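Local atomic coordinates of peptidyl tryptophan dihydroxylase (Pseudomonas putida, PDB entry 7CTQ), a protein that uses a bound FAD to dihydroxylate a peptidyl tryptophan, a step essential for biogenesis of the cysteine tryptophylquinone cofactor of quinohemoprotein amine dehydrogenase. Residues E177-G182 / W196-D201; T158-N163 / R242-I247; V74-Q79 / G326-R331; A184-L189 / A223-L228. One frame throughout, in Å; residues are numbered along the deposited sequence.

Interaction 1: E177-G182 / W196-D201; sequences ESLADG and WQVTLD. With FAD (flavin-adenine dinucleotide), chain C.
Leu-179 and Val-198 make the apolar part of this contact: CG2 of Val-198, anti to the backbone N, is the branch that meets the methyl CD1 of Leu-179, at 3.6 Å, and the two side chains cross at about a right angle. The other leucine, Leu-200, sends a methyl to a polar neighbour, its CD2 lying 3.2 Å from the carbonyl O of Asp-181. Backbone touches backbone at Gly-182, whose CA is 3.2 Å from O of Thr-199; a CB on Gly-182 would run into both that oxygen and Leu-200. Strand 173-179 and strand 193-201 are not direct neighbours here: strand 182-188 pairs antiparallel with each, and 177-182 holds the turn between the first two strands of this meander, tied by Leu-179 N to Gly-182 O at 2.8 Å. Water carries the polar links. One molecule donates to OE2 of Glu-177 and accepts from NE1 of Trp-196 at 2.9 Å, sitting in the plane of the indole at its edge. A second donates to O of Asp-181 at 2.6 Å and accepts from N of Asp-201. The carboxylate of Asp-181 itself is engaged by Arg-218 in a salt bridge. On the flavin side, OE1 of Gln-197 reaches 3.5 Å from C6 of the FAD, and Tyr-195 OH hydrogen-bonds that same oxygen.

Interaction 2: T158-N163 / R242-I247; sequences TVSLLN and RSSTAI. With FAD (flavin-adenine dinucleotide), chain C.
The carbonyl O of Thr-158 takes two bonds, one from Ser-244 N at 2.9 Å, above the carbonyl plane, and one from a water that also holds OG of Ser-243 and OG1 of Thr-245. That threonine hydroxyl in turn accepts Thr-158 N at 2.8 Å. These bonds, one of them to a side chain, carry on where the second chain leaves its strand. Before that, Val-159 and Ser-243 form a non-hydrogen-bonded antiparallel pair, and Ser-160 and Arg-242 a hydrogen-bonded one, with Ser-160 N 2.7 Å from Arg-242 O. OG of Ser-160 is shared between OG of Ser-244, 3.1 Å away, and Thr-199. The guanidinium of Arg-242, its chain bent at chi2 and chi3, puts one face over the flavin methyl C7M, with NH1 3.2 Å from FAD C7. An alanine in place of Arg-242 would probably leave the dimethylbenzene end of the flavin without this cover. A cation held so close is likely to polarise that part of the ring.

Interaction 3: V74-Q79 / G326-R331; sequences VHWNGQ and GQEQGR
Asn-77 and Glu-328 form the tight part of this contact, together with Trp-76. The backbone N of Asn-77 donates to OE2 of Glu-328 at 2.9 Å, reaching it from above the carboxylate plane; the bend of the glutamate chain at chi2 (57°) brings CD, and the carboxylate with it, to this amide. OE2 also receives a bond from the hydroxyl of Ser-178, while OE1 uses its anti lone pair to take Gly-330 N, so both ends of the carboxylate are held. CB of Glu-328 packs 3.4 Å from NE1 of Trp-76, and OE2 lies over one face of the indole, offset toward the rim. Trp-337 meets the Trp-76 ring edge to face. A second firm bond runs from Gln-329 N to Asn-77 OD1 at 2.9 Å, from above the amide plane. A glutamine in place of Glu-328 removes the charge and would probably leave the Asn-77 or the Gly-330 amide facing an NH2 group. Towards solvent the packing thins: the end of the exposed Gln-329 side chain lies beside Asn-77, the planes of the two amides 15° apart, with no hydrogen bond between their nitrogens. Trp-76 to Gln-79 form a type I' beta turn, the tight hairpin connection between strands 67-76 and 79-83, and here the hairpin tip docks on the C-terminal end of the long helix 299-327 and the loop after it.

Interaction 4: A184-L189 / A223-L228; sequences AWMARL and ALVTEL
A short helix, 223-228, packs along strand 184-188 of the mixed sheet that flanks the flavin, running almost parallel to it: their axes are 6° apart and come within 10.0 Å. Met-186 bridges strand and helix. Its CG occupies the crowded position between backbone N and carbonyl carbon (chi1 61°), and the chain, after an extended step, bends at chi3 (92°), which carries CE to CB of Leu-224. Three helix residues meet it at successive atoms: CG is 4.1 Å from CD2 of Leu-228, SD is 3.9 Å from CG2 of Val-225, and CE is 4.0 Å from CB of Leu-224. Glu-177 of the neighbouring strand 173-179 also touches Met-186, and Phe-229 joins from the loop after the helix. Two residues along the strand, Arg-188 stretches out, with CG anti to the backbone N, and brings NH1 to 3.4 Å from the carbonyl O of Leu-228. NH2 of the same group is bonded to the carbonyl of Ala-168 and, in a salt bridge, to Asp-230. The three contacts of Met-186 are all apolar, so the hold between strand and helix rests mainly on a flexible thioether fitted among aliphatic groups, while the charge of Arg-188 is probably offset by Asp-230.

All four contacts reach the same mixed sheet, and they differ in how near they come to FAD. Interactions 1 and 2, with centres 11 Å apart, both touch the flavin; Val-198 O to Leu-161 N (2.8 Å) ties strand 193-201 to strand 158-166. Interaction 4 shares a strand pairing with interaction 1 through Gln-197 O and Trp-185 N (2.8 Å), but the side chain of Met-186 is about 11 Å from FAD. Interaction 3 is farther still, the Trp-76 side chain about 12 Å from FAD, and connects to interaction 1 where Ser-178 N meets His-75 O (2.9 Å), joining strands 173-179 and 67-76. Interactions 2 and 3 do not touch, their nearest atoms being about 11 Å apart.

Interaction 1: E177-G182 / W196-D201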
# COMPACT_ATOMS: atom_id res chain seq x y z
N GLU A 177 -13.21 -3.14 -17.46
CA GLU A 177 -14.65 -3.21 -17.66
C GLU A 177 -15.31 -3.79 -16.42
O GLU A 177 -14.82 -4.75 -15.81
CB GLU A 177 -15.05 -4.04 -18.90
CG GLU A 177 -14.66 -5.50 -18.87
CD GLU A 177 -15.21 -6.31 -20.05
OE1 GLU A 177 -16.28 -5.97 -20.61
OE2 GLU A 177 -14.55 -7.30 -20.42
N SER A 178 -16.42 -3.16 -16.03
CA SER A 178 -17.29 -3.67 -14.99
C SER A 178 -18.11 -4.84 -15.55
O SER A 178 -18.74 -4.73 -16.60
CB SER A 178 -18.20 -2.55 -14.50
OG SER A 178 -19.47 -3.02 -14.10
N LEU A 179 -18.08 -5.96 -14.84
CA LEU A 179 -18.92 -7.11 -15.13
C LEU A 179 -20.05 -7.20 -14.12
O LEU A 179 -20.11 -6.44 -13.14
CB LEU A 179 -18.08 -8.38 -15.15
CG LEU A 179 -16.72 -8.24 -15.82
CD1 LEU A 179 -15.83 -9.39 -15.43
CD2 LEU A 179 -16.87 -8.17 -17.35
N ALA A 180 -20.96 -8.15 -14.35
CA ALA A 180 -22.13 -8.29 -13.49
C ALA A 180 -21.75 -8.71 -12.08
O ALA A 180 -22.41 -8.30 -11.12
CB ALA A 180 -23.11 -9.29 -14.11
N ASP A 181 -20.71 -9.53 -11.93
CA ASP A 181 -20.32 -10.13 -10.65
C ASP A 181 -18.83 -9.94 -10.39
O ASP A 181 -18.20 -10.75 -9.70
CB ASP A 181 -20.71 -11.61 -10.61
CG ASP A 181 -19.99 -12.44 -11.68
OD1 ASP A 181 -19.58 -11.86 -12.71
OD2 ASP A 181 -19.85 -13.67 -11.51
N GLY A 182 -18.25 -8.90 -10.97
CA GLY A 182 -16.84 -8.66 -10.81
C GLY A 182 -16.40 -7.55 -11.74
O GLY A 182 -17.23 -6.85 -12.32
N TRP A 196 -4.74 -10.64 -18.55
CA TRP A 196 -6.15 -10.45 -18.24
C TRP A 196 -6.40 -10.97 -16.84
O TRP A 196 -6.00 -12.09 -16.50
CB TRP A 196 -7.05 -11.15 -19.26
CG TRP A 196 -8.54 -11.08 -19.00
CD1 TRP A 196 -9.42 -10.15 -19.48
CD2 TRP A 196 -9.32 -12.02 -18.24
NE1 TRP A 196 -10.70 -10.45 -19.06
CE2 TRP A 196 -10.66 -11.59 -18.30
CE3 TRP A 196 -9.02 -13.18 -17.52
CZ2 TRP A 196 -11.69 -12.28 -17.67
CZ3 TRP A 196 -10.04 -13.85 -16.88
CH2 TRP A 196 -11.36 -13.41 -16.96
N GLN A 197 -7.06 -10.15 -16.03
CA GLN A 197 -7.22 -10.44 -14.61
C GLN A 197 -8.61 -10.02 -14.18
O GLN A 197 -8.98 -8.85 -14.34
CB GLN A 197 -6.13 -9.73 -13.79
CG GLN A 197 -6.55 -9.25 -12.42
CD GLN A 197 -5.70 -8.09 -11.97
OE1 GLN A 197 -4.47 -8.21 -11.84
NE2 GLN A 197 -6.34 -6.94 -11.74
N VAL A 198 -9.38 -10.97 -13.69
CA VAL A 198 -10.75 -10.71 -13.30
C VAL A 198 -10.82 -10.86 -11.79
O VAL A 198 -10.19 -11.76 -11.22
CB VAL A 198 -11.77 -11.62 -14.02
CG1 VAL A 198 -11.63 -13.08 -13.56
CG2 VAL A 198 -13.18 -11.10 -13.80
N THR A 199 -11.54 -9.95 -11.15
CA THR A 199 -11.63 -9.89 -9.70
C THR A 199 -13.05 -10.24 -9.31
O THR A 199 -14.01 -9.66 -9.84
CB THR A 199 -11.23 -8.50 -9.21
OG1 THR A 199 -9.84 -8.30 -9.50
CG2 THR A 199 -11.45 -8.37 -7.69
N LEU A 200 -13.18 -11.22 -8.43
CA LEU A 200 -14.47 -11.81 -8.11
C LEU A 200 -14.49 -12.17 -6.63
O LEU A 200 -13.44 -12.25 -5.98
CB LEU A 200 -14.74 -13.08 -8.93
CG LEU A 200 -14.58 -13.03 -10.44
CD1 LEU A 200 -14.23 -14.42 -10.96
CD2 LEU A 200 -15.87 -12.52 -11.07
N ASP A 201 -15.69 -12.42 -6.13
CA ASP A 201 -15.82 -13.03 -4.82
C ASP A 201 -15.23 -14.44 -4.84
O ASP A 201 -15.36 -15.17 -5.82
CB ASP A 201 -17.29 -13.08 -4.42
CG ASP A 201 -17.50 -12.82 -2.94
OD1 ASP A 201 -17.21 -13.73 -2.13
OD2 ASP A 201 -17.93 -11.70 -2.60
PA FAD C . 5.84 -7.25 -3.34
O1A FAD C . 5.86 -6.25 -4.43
O2A FAD C . 4.91 -8.43 -3.62
O5B FAD C . 7.31 -7.67 -3.01
C5B FAD C . 7.61 -8.88 -2.30
C4B FAD C . 8.95 -9.35 -2.80
O4B FAD C . 9.41 -10.44 -1.97
C3B FAD C . 8.98 -9.87 -4.24
O3B FAD C . 10.18 -9.46 -4.89
C2B FAD C . 8.88 -11.39 -4.06
O2B FAD C . 9.52 -12.12 -5.11
C1B FAD C . 9.67 -11.57 -2.77
N9A FAD C . 9.39 -12.77 -1.99
C8A FAD C . 8.20 -13.40 -1.77
N7A FAD C . 8.27 -14.46 -1.00
C5A FAD C . 9.63 -14.56 -0.73
C6A FAD C . 10.39 -15.49 0.01
N6A FAD C . 9.86 -16.54 0.64
N1A FAD C . 11.73 -15.29 0.10
C2A FAD C . 12.26 -14.24 -0.53
N3A FAD C . 11.64 -13.31 -1.26
C4A FAD C . 10.32 -13.52 -1.32
N1 FAD C . -0.59 -2.17 -7.59
C2 FAD C . -0.55 -1.15 -8.50
O2 FAD C . 0.08 -0.11 -8.27
N3 FAD C . -1.21 -1.27 -9.70
C4 FAD C . -1.94 -2.37 -10.12
O4 FAD C . -2.48 -2.37 -11.23
C4X FAD C . -1.98 -3.45 -9.15
N5 FAD C . -2.66 -4.52 -9.46
C5X FAD C . -2.71 -5.55 -8.54
C6 FAD C . -3.43 -6.70 -8.85
C7 FAD C . -3.52 -7.76 -7.95
C7M FAD C . -4.31 -8.99 -8.32
C8 FAD C . -2.88 -7.67 -6.71
C8M FAD C . -2.94 -8.80 -5.72
C9 FAD C . -2.15 -6.53 -6.40
C9A FAD C . -2.06 -5.47 -7.30
N10 FAD C . -1.33 -4.30 -7.01
C10 FAD C . -1.28 -3.26 -7.91
C1' FAD C . -0.67 -4.14 -5.71
C2' FAD C . 0.84 -4.31 -5.74
O2' FAD C . 1.22 -5.51 -6.41
C3' FAD C . 1.34 -4.33 -4.30
O3' FAD C . 0.73 -3.25 -3.61
C4' FAD C . 2.85 -4.21 -4.13
O4' FAD C . 3.56 -5.00 -5.09
C5' FAD C . 3.27 -4.60 -2.73
O5' FAD C . 4.65 -4.28 -2.55
P FAD C . 5.54 -5.08 -1.55
O1P FAD C . 4.91 -4.91 -0.16
O2P FAD C . 6.97 -4.69 -1.69
O3P FAD C . 5.32 -6.58 -2.00
O HOH W 1 -13.46 -9.50 -19.32
O HOH W 2 -18.01 -12.54 -7.85

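Interaction 2: T158-N163 / R242-I247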
# COMPACT_ATOMS: atom_id res chain seq x y z
N THR A 158 -11.83 -12.16 -1.61
CA THR A 158 -11.74 -11.74 -3.01
C THR A 158 -10.60 -12.48 -3.70
O THR A 158 -9.52 -12.64 -3.13
CB THR A 158 -11.53 -10.22 -3.09
OG1 THR A 158 -12.53 -9.55 -2.32
CG2 THR A 158 -11.63 -9.74 -4.51
N VAL A 159 -10.84 -12.91 -4.93
CA VAL A 159 -9.84 -13.62 -5.72
C VAL A 159 -9.69 -12.92 -7.07
O VAL A 159 -10.68 -12.49 -7.68
CB VAL A 159 -10.20 -15.12 -5.89
CG1 VAL A 159 -9.26 -15.79 -6.87
CG2 VAL A 159 -10.10 -15.84 -4.57
N SER A 160 -8.45 -12.78 -7.52
CA SER A 160 -8.17 -12.26 -8.84
C SER A 160 -7.62 -13.42 -9.67
O SER A 160 -6.63 -14.05 -9.27
CB SER A 160 -7.18 -11.09 -8.76
OG SER A 160 -7.79 -9.96 -8.12
N LEU A 161 -8.30 -13.74 -10.76
CA LEU A 161 -7.88 -14.81 -11.67
C LEU A 161 -7.21 -14.20 -12.88
O LEU A 161 -7.75 -13.28 -13.51
CB LEU A 161 -9.08 -15.66 -12.11
CG LEU A 161 -10.00 -16.23 -11.04
CD1 LEU A 161 -11.17 -16.91 -11.71
CD2 LEU A 161 -9.24 -17.20 -10.14
N LEU A 162 -6.04 -14.73 -13.24
CA LEU A 162 -5.18 -14.11 -14.23
C LEU A 162 -4.91 -15.08 -15.39
O LEU A 162 -4.60 -16.25 -15.17
CB LEU A 162 -3.87 -13.67 -13.57
CG LEU A 162 -2.71 -13.47 -14.53
CD1 LEU A 162 -2.84 -12.12 -15.21
CD2 LEU A 162 -1.39 -13.59 -13.80
N ASN A 163 -5.03 -14.58 -16.62
CA ASN A 163 -4.57 -15.28 -17.81
C ASN A 163 -3.41 -14.51 -18.42
O ASN A 163 -3.47 -13.28 -18.54
CB ASN A 163 -5.69 -15.43 -18.84
CG ASN A 163 -6.58 -16.64 -18.60
OD1 ASN A 163 -7.77 -16.60 -18.88
ND2 ASN A 163 -6.00 -17.73 -18.09
N ARG A 242 -4.95 -15.41 -7.53
CA ARG A 242 -4.35 -14.58 -6.50
C ARG A 242 -5.41 -14.19 -5.49
O ARG A 242 -6.48 -13.70 -5.87
CB ARG A 242 -3.73 -13.30 -7.09
CG ARG A 242 -2.58 -13.52 -8.05
CD ARG A 242 -1.55 -12.36 -8.02
NE ARG A 242 -1.48 -11.65 -9.30
CZ ARG A 242 -1.24 -10.35 -9.44
NH1 ARG A 242 -0.97 -9.57 -8.39
NH2 ARG A 242 -1.22 -9.81 -10.66
N SER A 243 -5.11 -14.39 -4.21
CA SER A 243 -5.94 -13.77 -3.18
C SER A 243 -5.74 -12.26 -3.25
O SER A 243 -4.61 -11.77 -3.20
CB SER A 243 -5.58 -14.29 -1.80
OG SER A 243 -6.35 -13.62 -0.80
N SER A 244 -6.84 -11.53 -3.42
CA SER A 244 -6.80 -10.07 -3.47
C SER A 244 -7.68 -9.45 -2.39
O SER A 244 -8.12 -8.31 -2.52
CB SER A 244 -7.22 -9.57 -4.85
OG SER A 244 -8.52 -10.05 -5.16
N THR A 245 -7.96 -10.23 -1.34
CA THR A 245 -8.76 -9.77 -0.21
C THR A 245 -8.07 -8.60 0.51
O THR A 245 -6.84 -8.59 0.67
CB THR A 245 -8.96 -10.93 0.77
OG1 THR A 245 -9.64 -12.02 0.11
CG2 THR A 245 -9.74 -10.49 2.00
N ALA A 246 -8.86 -7.63 0.96
CA ALA A 246 -8.33 -6.57 1.81
C ALA A 246 -7.95 -7.14 3.18
O ALA A 246 -8.80 -7.69 3.88
CB ALA A 246 -9.37 -5.46 1.95
N ILE A 247 -6.68 -7.00 3.56
CA ILE A 247 -6.15 -7.61 4.78
C ILE A 247 -5.31 -6.59 5.54
O ILE A 247 -4.34 -6.04 5.00
CB ILE A 247 -5.31 -8.86 4.47
CG1 ILE A 247 -6.18 -9.94 3.83
CG2 ILE A 247 -4.62 -9.34 5.75
CD1 ILE A 247 -5.37 -11.06 3.15
PA FAD C . 5.84 -7.25 -3.34
O1A FAD C . 5.86 -6.25 -4.43
O2A FAD C . 4.91 -8.43 -3.62
O5B FAD C . 7.31 -7.67 -3.01
C5B FAD C . 7.61 -8.88 -2.30
C4B FAD C . 8.95 -9.35 -2.80
O4B FAD C . 9.41 -10.44 -1.97
C3B FAD C . 8.98 -9.87 -4.24
O3B FAD C . 10.18 -9.46 -4.89
C2B FAD C . 8.88 -11.39 -4.06
O2B FAD C . 9.52 -12.12 -5.11
C1B FAD C . 9.67 -11.57 -2.77
N9A FAD C . 9.39 -12.77 -1.99
C8A FAD C . 8.20 -13.40 -1.77
N7A FAD C . 8.27 -14.46 -1.00
C5A FAD C . 9.63 -14.56 -0.73
C6A FAD C . 10.39 -15.49 0.01
N6A FAD C . 9.86 -16.54 0.64
N1A FAD C . 11.73 -15.29 0.10
C2A FAD C . 12.26 -14.24 -0.53
N3A FAD C . 11.64 -13.31 -1.26
C4A FAD C . 10.32 -13.52 -1.32
N1 FAD C . -0.59 -2.17 -7.59
C2 FAD C . -0.55 -1.15 -8.50
O2 FAD C . 0.08 -0.11 -8.27
N3 FAD C . -1.21 -1.27 -9.70
C4 FAD C . -1.94 -2.37 -10.12
O4 FAD C . -2.48 -2.37 -11.23
C4X FAD C . -1.98 -3.45 -9.15
N5 FAD C . -2.66 -4.52 -9.46
C5X FAD C . -2.71 -5.55 -8.54
C6 FAD C . -3.43 -6.70 -8.85
C7 FAD C . -3.52 -7.76 -7.95
C7M FAD C . -4.31 -8.99 -8.32
C8 FAD C . -2.88 -7.67 -6.71
C8M FAD C . -2.94 -8.80 -5.72
C9 FAD C . -2.15 -6.53 -6.40
C9A FAD C . -2.06 -5.47 -7.30
N10 FAD C . -1.33 -4.30 -7.01
C10 FAD C . -1.28 -3.26 -7.91
C1' FAD C . -0.67 -4.14 -5.71
C2' FAD C . 0.84 -4.31 -5.74
O2' FAD C . 1.22 -5.51 -6.41
C3' FAD C . 1.34 -4.33 -4.30
O3' FAD C . 0.73 -3.25 -3.61
C4' FAD C . 2.85 -4.21 -4.13
O4' FAD C . 3.56 -5.00 -5.09
C5' FAD C . 3.27 -4.60 -2.73
O5' FAD C . 4.65 -4.28 -2.55
P FAD C . 5.54 -5.08 -1.55
O1P FAD C . 4.91 -4.91 -0.16
O2P FAD C . 6.97 -4.69 -1.69
O3P FAD C . 5.32 -6.58 -2.00
O HOH W 3 -8.92 -14.81 -1.30

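Interaction 3: V74-Q79 / G326-R331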
# COMPACT_ATOMS: atom_id res chain seq x y z
N VAL A 74 -11.99 2.41 -20.62
CA VAL A 74 -12.60 2.23 -19.30
C VAL A 74 -14.11 2.08 -19.50
O VAL A 74 -14.76 2.97 -20.05
CB VAL A 74 -12.28 3.40 -18.36
CG1 VAL A 74 -13.40 3.58 -17.34
CG2 VAL A 74 -10.96 3.15 -17.64
N HIS A 75 -14.64 0.93 -19.07
CA HIS A 75 -16.06 0.62 -19.15
C HIS A 75 -16.59 0.49 -17.73
O HIS A 75 -16.22 -0.45 -17.01
CB HIS A 75 -16.31 -0.65 -19.96
CG HIS A 75 -16.14 -0.49 -21.43
ND1 HIS A 75 -15.02 0.08 -22.00
CD2 HIS A 75 -16.94 -0.84 -22.47
CE1 HIS A 75 -15.15 0.08 -23.32
NE2 HIS A 75 -16.30 -0.47 -23.63
N TRP A 76 -17.46 1.41 -17.33
CA TRP A 76 -17.89 1.55 -15.94
C TRP A 76 -19.11 2.45 -15.89
O TRP A 76 -19.10 3.53 -16.49
CB TRP A 76 -16.76 2.15 -15.11
CG TRP A 76 -16.77 1.79 -13.66
CD1 TRP A 76 -17.41 2.45 -12.66
CD2 TRP A 76 -16.06 0.71 -13.04
NE1 TRP A 76 -17.17 1.83 -11.45
CE2 TRP A 76 -16.33 0.77 -11.66
CE3 TRP A 76 -15.23 -0.31 -13.53
CZ2 TRP A 76 -15.81 -0.15 -10.76
CZ3 TRP A 76 -14.71 -1.22 -12.63
CH2 TRP A 76 -15.00 -1.14 -11.26
N ASN A 77 -20.15 2.03 -15.18
CA ASN A 77 -21.37 2.83 -15.00
C ASN A 77 -22.03 3.14 -16.33
O ASN A 77 -22.62 4.21 -16.51
CB ASN A 77 -21.08 4.12 -14.23
CG ASN A 77 -22.32 4.74 -13.63
OD1 ASN A 77 -23.19 4.05 -13.09
ND2 ASN A 77 -22.41 6.07 -13.70
N GLY A 78 -21.93 2.23 -17.29
CA GLY A 78 -22.57 2.44 -18.58
C GLY A 78 -21.87 3.42 -19.50
O GLY A 78 -22.47 3.82 -20.51
N GLN A 79 -20.63 3.80 -19.22
CA GLN A 79 -19.90 4.81 -19.97
C GLN A 79 -18.70 4.16 -20.64
O GLN A 79 -17.84 3.60 -19.96
CB GLN A 79 -19.45 5.94 -19.06
CG GLN A 79 -20.57 6.61 -18.28
CD GLN A 79 -20.55 8.12 -18.42
OE1 GLN A 79 -21.18 8.68 -19.32
NE2 GLN A 79 -19.82 8.78 -17.53
N GLY A 326 -18.52 2.28 -5.66
CA GLY A 326 -19.79 2.97 -5.61
C GLY A 326 -20.10 3.78 -6.85
O GLY A 326 -21.27 4.08 -7.10
N GLN A 327 -19.08 4.15 -7.63
CA GLN A 327 -19.34 4.85 -8.89
C GLN A 327 -20.11 3.98 -9.88
O GLN A 327 -20.79 4.52 -10.76
CB GLN A 327 -18.03 5.34 -9.50
CG GLN A 327 -17.52 6.61 -8.85
CD GLN A 327 -16.34 7.24 -9.57
OE1 GLN A 327 -15.21 6.78 -9.45
NE2 GLN A 327 -16.61 8.30 -10.32
N GLU A 328 -20.03 2.66 -9.75
CA GLU A 328 -20.79 1.74 -10.60
C GLU A 328 -22.21 1.65 -10.05
O GLU A 328 -22.47 0.93 -9.08
CB GLU A 328 -20.11 0.38 -10.67
CG GLU A 328 -20.92 -0.68 -11.36
CD GLU A 328 -21.30 -0.31 -12.78
OE1 GLU A 328 -22.44 0.14 -13.01
OE2 GLU A 328 -20.44 -0.45 -13.68
N GLN A 329 -23.14 2.39 -10.67
CA GLN A 329 -24.50 2.52 -10.18
C GLN A 329 -25.50 1.65 -10.93
O GLN A 329 -26.69 1.66 -10.58
CB GLN A 329 -24.94 3.98 -10.24
CG GLN A 329 -23.87 4.95 -9.77
CD GLN A 329 -24.34 6.39 -9.78
OE1 GLN A 329 -25.27 6.75 -9.07
NE2 GLN A 329 -23.69 7.22 -10.60
N GLY A 330 -25.07 0.92 -11.95
CA GLY A 330 -25.97 0.07 -12.70
C GLY A 330 -25.83 -1.41 -12.37
O GLY A 330 -25.82 -2.24 -13.28
N ARG A 331 -25.73 -1.75 -11.08
CA ARG A 331 -25.51 -3.14 -10.68
C ARG A 331 -26.27 -3.48 -9.41
O ARG A 331 -25.82 -4.30 -8.61
CB ARG A 331 -24.02 -3.42 -10.43
CG ARG A 331 -23.13 -3.30 -11.64
CD ARG A 331 -23.34 -4.41 -12.64
NE ARG A 331 -22.31 -4.36 -13.68
CZ ARG A 331 -22.52 -4.68 -14.95
NH1 ARG A 331 -23.72 -5.07 -15.35
NH2 ARG A 331 -21.52 -4.60 -15.82

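Interaction 4: A184-L189 / A223-L228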
# COMPACT_ATOMS: atom_id res chain seq x y z
N ALA A 184 -12.87 -6.65 -14.55
CA ALA A 184 -11.69 -7.19 -15.20
C ALA A 184 -10.73 -6.07 -15.59
O ALA A 184 -11.15 -4.97 -15.96
CB ALA A 184 -12.07 -8.03 -16.44
N TRP A 185 -9.44 -6.37 -15.49
CA TRP A 185 -8.38 -5.51 -15.98
C TRP A 185 -7.58 -6.31 -17.01
O TRP A 185 -7.26 -7.48 -16.78
CB TRP A 185 -7.47 -5.07 -14.84
CG TRP A 185 -6.09 -4.67 -15.26
CD1 TRP A 185 -4.94 -5.39 -15.08
CD2 TRP A 185 -5.71 -3.45 -15.89
NE1 TRP A 185 -3.87 -4.68 -15.57
CE2 TRP A 185 -4.31 -3.49 -16.07
CE3 TRP A 185 -6.42 -2.32 -16.32
CZ2 TRP A 185 -3.60 -2.44 -16.67
CZ3 TRP A 185 -5.72 -1.28 -16.92
CH2 TRP A 185 -4.32 -1.35 -17.08
N MET A 186 -7.23 -5.67 -18.13
CA MET A 186 -6.49 -6.35 -19.18
C MET A 186 -5.47 -5.42 -19.82
O MET A 186 -5.69 -4.20 -19.90
CB MET A 186 -7.42 -6.93 -20.25
CG MET A 186 -8.24 -5.87 -20.96
SD MET A 186 -9.60 -6.58 -21.88
CE MET A 186 -10.93 -6.54 -20.67
N ALA A 187 -4.37 -6.00 -20.29
CA ALA A 187 -3.29 -5.22 -20.88
C ALA A 187 -2.58 -6.02 -21.97
O ALA A 187 -2.49 -7.25 -21.90
CB ALA A 187 -2.28 -4.77 -19.83
N ARG A 188 -2.05 -5.29 -22.95
CA ARG A 188 -1.26 -5.88 -24.02
C ARG A 188 -0.01 -5.03 -24.19
O ARG A 188 -0.11 -3.85 -24.54
CB ARG A 188 -2.07 -5.95 -25.31
CG ARG A 188 -1.37 -6.61 -26.47
CD ARG A 188 -2.09 -6.29 -27.75
NE ARG A 188 -1.55 -7.07 -28.86
CZ ARG A 188 -1.99 -6.97 -30.11
NH1 ARG A 188 -2.97 -6.12 -30.40
NH2 ARG A 188 -1.44 -7.71 -31.07
N LEU A 189 1.15 -5.62 -23.92
CA LEU A 189 2.39 -4.87 -23.99
C LEU A 189 2.83 -4.72 -25.45
O LEU A 189 2.30 -5.36 -26.36
CB LEU A 189 3.48 -5.55 -23.17
CG LEU A 189 3.26 -5.60 -21.66
CD1 LEU A 189 4.22 -6.60 -21.03
CD2 LEU A 189 3.46 -4.23 -21.06
N ALA A 223 -16.47 -8.47 -25.36
CA ALA A 223 -16.18 -7.75 -26.60
C ALA A 223 -14.90 -6.93 -26.49
O ALA A 223 -14.21 -6.71 -27.49
CB ALA A 223 -17.36 -6.85 -26.98
N LEU A 224 -14.58 -6.47 -25.27
CA LEU A 224 -13.33 -5.76 -25.05
C LEU A 224 -12.13 -6.66 -25.30
O LEU A 224 -11.16 -6.24 -25.95
CB LEU A 224 -13.31 -5.21 -23.62
CG LEU A 224 -12.75 -3.82 -23.36
CD1 LEU A 224 -13.05 -2.87 -24.51
CD2 LEU A 224 -13.35 -3.30 -22.07
N VAL A 225 -12.17 -7.89 -24.80
CA VAL A 225 -11.08 -8.84 -25.06
C VAL A 225 -10.90 -9.04 -26.57
O VAL A 225 -9.77 -9.06 -27.08
CB VAL A 225 -11.37 -10.18 -24.35
CG1 VAL A 225 -10.47 -11.28 -24.88
CG2 VAL A 225 -11.17 -10.04 -22.84
N THR A 226 -12.01 -9.13 -27.31
CA THR A 226 -11.94 -9.37 -28.75
C THR A 226 -11.25 -8.21 -29.46
O THR A 226 -10.32 -8.41 -30.26
CB THR A 226 -13.34 -9.59 -29.32
OG1 THR A 226 -13.91 -10.78 -28.76
CG2 THR A 226 -13.28 -9.76 -30.83
N GLU A 227 -11.69 -6.98 -29.17
CA GLU A 227 -11.10 -5.80 -29.78
C GLU A 227 -9.61 -5.70 -29.48
O GLU A 227 -8.78 -5.58 -30.39
CB GLU A 227 -11.82 -4.54 -29.29
CG GLU A 227 -11.45 -3.28 -30.05
CD GLU A 227 -12.53 -2.21 -29.96
OE1 GLU A 227 -12.65 -1.41 -30.92
OE2 GLU A 227 -13.23 -2.15 -28.93
N LEU A 228 -9.25 -5.78 -28.20
CA LEU A 228 -7.87 -5.51 -27.79
C LEU A 228 -6.90 -6.60 -28.22
O LEU A 228 -5.72 -6.31 -28.46
CB LEU A 228 -7.81 -5.35 -26.27
CG LEU A 228 -7.67 -3.90 -25.80
CD1 LEU A 228 -9.00 -3.18 -25.98
CD2 LEU A 228 -7.19 -3.84 -24.36